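Local coordinates for protein carbohydrate binding family 6 (Clostridium thermocellum, PDB 5A8C) that probably hydrolyses terminal alpha-L-arabinofuranosyl residues from arabinose-containing polysaccharides as a family 43 glycoside hydrolase with a five-bladed beta-propeller fold, at residues Y66-I71 and S99-P104. Residues are numbered along the deposited sequence; the frame is centred on the assembly and turned at random.
Sequences YNIPDI and SVSWAP
Tyr66 turns the edge of its ring onto one face of the Trp102 indole, a tilted edge-to-face aromatic pair with ring planes at 58° and centroids of the two six-membered rings 4.8 Å apart. The approach is made by Tyr66 CD2, which lies toward the rim of the benzo ring, 3.6 Å from Trp102 CH2. Over the five-membered ring, Ile68 CD1 makes a CH-pi contact 4.2 Å from the centroid, while Ile68 CB packs against Trp102 CD1. Ile68 holds CG1 beside its backbone N (chi1 -57°) and its chain extended beyond, which together carry CD1 over the indole; CG2 lies near Ser101 O. In the five-bladed beta-propeller, 66-71 runs into strand 70-76 of a four-stranded antiparallel sheet, and 99-104 is the connection that enters strand 104-109. Tyr66 OH hydrogen-bonds the amine of a bound Tris molecule, probably from the crystallisation liquor, which may mark a pocket there. One direct backbone bond, from Ser101 N to Ile68 O (3.0 Å), is nearly straight at 174°. A water bridges the segments by accepting from both Ile68 N and Trp102 NE1, lying in the indole plane at its edge. A second water sits 2.8 Å from both Pro69 O and Ser99 O, but has too few protons for all the acceptors near it. Deeper in, one of two Ile71 conformers places CD1 3.8 Å from Pro104 CD, a provisional packing contact. The buried Ser101 O has no hydrogen-bond partner.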
ATOM      1  N   TYR A  66     -10.607  -0.915 -12.867  1.00  7.59           N
ATOM      2  CA  TYR A  66      -9.170  -0.825 -12.876  1.00  7.35           C
ATOM      3  C   TYR A  66      -8.564  -1.520 -14.086  1.00  7.58           C
ATOM      4  O   TYR A  66      -9.115  -2.507 -14.589  1.00  8.53           O
ATOM      5  CB  TYR A  66      -8.590  -1.442 -11.596  1.00  7.62           C
ATOM      6  CG  TYR A  66      -9.117  -0.812 -10.333  1.00  7.36           C
ATOM      7  CD1 TYR A  66      -8.693   0.441  -9.936  1.00  7.67           C
ATOM      8  CD2 TYR A  66     -10.049  -1.455  -9.551  1.00  8.69           C
ATOM      9  CE1 TYR A  66      -9.197   1.066  -8.811  1.00  7.93           C
ATOM     10  CE2 TYR A  66     -10.556  -0.859  -8.406  1.00  9.28           C
ATOM     11  CZ  TYR A  66     -10.100   0.387  -8.037  1.00  8.10           C
ATOM     12  OH  TYR A  66     -10.529   1.007  -6.904  1.00  9.79           O
ATOM     13  N   ASN A  67      -7.386  -1.053 -14.493  1.00  6.82           N
ATOM     14  CA  ASN A  67      -6.543  -1.775 -15.440  1.00  7.05           C
ATOM     15  C   ASN A  67      -5.102  -1.648 -14.962  1.00  6.50           C
ATOM     16  O   ASN A  67      -4.379  -0.755 -15.402  1.00  7.30           O
ATOM     17  CB  ASN A  67      -6.725  -1.251 -16.859  1.00  7.62           C
ATOM     18  CG  ASN A  67      -5.942  -2.032 -17.844  1.00  8.64           C
ATOM     19  OD1 ASN A  67      -5.349  -3.094 -17.538  1.00  9.02           O
ATOM     20  ND2 ASN A  67      -5.874  -1.499 -19.064  1.00  9.45           N
ATOM     21  N   ILE A  68      -4.766  -2.487 -13.977  1.00  6.63           N
ATOM     22  CA  ILE A  68      -3.488  -2.446 -13.254  1.00  6.67           C
ATOM     23  C   ILE A  68      -2.811  -3.826 -13.462  1.00  6.64           C
ATOM     24  O   ILE A  68      -2.972  -4.737 -12.625  1.00  6.81           O
ATOM     25  CB  ILE A  68      -3.680  -2.161 -11.763  1.00  6.78           C
ATOM     26  CG1 ILE A  68      -4.431  -0.832 -11.533  1.00  6.95           C
ATOM     27  CG2 ILE A  68      -2.334  -2.120 -11.067  1.00  6.99           C
ATOM     28  CD1 ILE A  68      -5.020  -0.736 -10.131  1.00  7.07           C
ATOM     29  N   PRO A  69      -2.068  -4.004 -14.559  1.00  6.81           N
ATOM     30  CA  PRO A  69      -1.489  -5.297 -14.886  1.00  7.41           C
ATOM     31  C   PRO A  69      -0.124  -5.514 -14.273  1.00  6.96           C
ATOM     32  O   PRO A  69       0.434  -6.603 -14.346  1.00  7.82           O
ATOM     33  CB  PRO A  69      -1.442  -5.276 -16.410  1.00  8.58           C
ATOM     34  CG  PRO A  69      -1.220  -3.833 -16.746  1.00  8.98           C
ATOM     35  CD  PRO A  69      -2.047  -3.102 -15.726  1.00  7.70           C
ATOM     36  N   ASP A  70       0.475  -4.416 -13.803  1.00  6.48           N
ATOM     37  CA  ASP A  70       1.878  -4.384 -13.431  1.00  6.68           C
ATOM     38  C   ASP A  70       2.109  -3.318 -12.333  1.00  6.13           C
ATOM     39  O   ASP A  70       1.196  -2.577 -11.992  1.00  6.30           O
ATOM     40  CB  ASP A  70       2.769  -4.268 -14.690  1.00  7.94           C
ATOM     41  CG  ASP A  70       2.400  -3.191 -15.665  1.00  9.25           C
ATOM     42  OD1 ASP A  70       1.631  -2.297 -15.311  1.00 10.09           O
ATOM     43  OD2 ASP A  70       2.966  -3.227 -16.788  1.00 12.19           O
ATOM     44  N   ILE A  71       3.343  -3.327 -11.823  1.00  6.61           N
ATOM     45  CA  ILE A  71       3.779  -2.480 -10.710  0.80  6.48           C
ATOM     46  C   ILE A  71       4.936  -1.591 -11.205  1.00  6.20           C
ATOM     47  O   ILE A  71       5.944  -2.119 -11.657  1.00  7.61           O
ATOM     48  CB  ILE A  71       4.244  -3.335  -9.543  0.80  6.83           C
ATOM     49  CG1 ILE A  71       3.157  -4.195  -9.013  0.80  7.84           C
ATOM     50  CG2 ILE A  71       4.900  -2.482  -8.462  0.80  6.73           C
ATOM     51  CD1 ILE A  71       2.019  -3.449  -8.511  0.80  8.73           C
ATOM     52  N   SER A  99      -3.399 -12.464 -12.885  1.00  8.26           N
ATOM     53  CA  SER A  99      -3.662 -11.644 -14.049  0.60  8.84           C
ATOM     54  C   SER A  99      -3.404 -10.156 -13.814  1.00  7.45           C
ATOM     55  O   SER A  99      -3.154  -9.416 -14.788  1.00  8.35           O
ATOM     56  CB  SER A  99      -5.128 -11.847 -14.509  0.60  9.89           C
ATOM     57  OG  SER A  99      -5.338 -13.212 -14.834  0.60 13.17           O
ATOM     58  N   VAL A 100      -3.536  -9.691 -12.587  1.00  6.94           N
ATOM     59  CA  VAL A 100      -3.433  -8.266 -12.253  1.00  6.83           C
ATOM     60  C   VAL A 100      -2.575  -8.133 -10.999  1.00  6.80           C
ATOM     61  O   VAL A 100      -2.429  -9.102 -10.237  1.00  6.89           O
ATOM     62  CB  VAL A 100      -4.816  -7.596 -12.127  1.00  6.79           C
ATOM     63  CG1 VAL A 100      -5.670  -7.840 -13.331  1.00  7.62           C
ATOM     64  CG2 VAL A 100      -5.518  -8.039 -10.869  1.00  7.04           C
ATOM     65  N   SER A 101      -2.129  -6.913 -10.724  1.00  6.34           N
ATOM     66  CA  SER A 101      -1.248  -6.683  -9.585  1.00  6.06           C
ATOM     67  C   SER A 101      -1.588  -5.389  -8.877  1.00  5.67           C
ATOM     68  O   SER A 101      -0.960  -4.378  -9.088  1.00  7.51           O
ATOM     69  CB  SER A 101       0.209  -6.691 -10.022  1.00  6.98           C
ATOM     70  OG  SER A 101       0.516  -5.700 -10.953  1.00  7.65           O
ATOM     71  N   TRP A 102      -2.617  -5.415  -8.018  1.00  5.80           N
ATOM     72  CA  TRP A 102      -3.121  -4.217  -7.391  1.00  6.12           C
ATOM     73  C   TRP A 102      -2.431  -3.958  -6.062  1.00  5.57           C
ATOM     74  O   TRP A 102      -2.363  -4.870  -5.210  1.00  5.89           O
ATOM     75  CB  TRP A 102      -4.643  -4.370  -7.119  1.00  5.92           C
ATOM     76  CG  TRP A 102      -5.495  -4.551  -8.315  1.00  6.10           C
ATOM     77  CD1 TRP A 102      -5.130  -4.653  -9.615  1.00  6.21           C
ATOM     78  CD2 TRP A 102      -6.920  -4.639  -8.295  1.00  6.50           C
ATOM     79  NE1 TRP A 102      -6.255  -4.786 -10.427  1.00  6.58           N
ATOM     80  CE2 TRP A 102      -7.360  -4.808  -9.602  1.00  6.93           C
ATOM     81  CE3 TRP A 102      -7.874  -4.635  -7.243  1.00  7.26           C
ATOM     82  CZ2 TRP A 102      -8.706  -4.970  -9.926  1.00  7.40           C
ATOM     83  CZ3 TRP A 102      -9.190  -4.804  -7.589  1.00  8.00           C
ATOM     84  CH2 TRP A 102      -9.598  -4.972  -8.882  1.00  8.01           C
ATOM     85  N   ALA A 103      -2.042  -2.712  -5.807  1.00  5.40           N
ATOM     86  CA  ALA A 103      -1.724  -2.198  -4.472  1.00  5.08           C
ATOM     87  C   ALA A 103      -0.590  -2.959  -3.797  1.00  5.17           C
ATOM     88  O   ALA A 103      -0.791  -3.749  -2.874  1.00  5.59           O
ATOM     89  CB  ALA A 103      -2.962  -2.126  -3.582  1.00  6.22           C
ATOM     90  N   PRO A 104       0.638  -2.745  -4.271  1.00  5.19           N
ATOM     91  CA  PRO A 104       1.766  -3.522  -3.769  1.00  5.82           C
ATOM     92  C   PRO A 104       2.089  -3.241  -2.314  1.00  5.55           C
ATOM     93  O   PRO A 104       1.878  -2.151  -1.777  1.00  6.17           O
ATOM     94  CB  PRO A 104       2.922  -3.066  -4.695  1.00  7.25           C
ATOM     95  CG  PRO A 104       2.544  -1.664  -5.085  1.00  7.79           C
ATOM     96  CD  PRO A 104       1.046  -1.716  -5.232  1.00  6.16           C
TER
HETATM   97  O   HOH W   1      -6.596  -4.634 -13.346  1.00  7.49           O
HETATM   98  O   HOH W   2      -0.617  -8.705 -15.848  1.00  8.91           O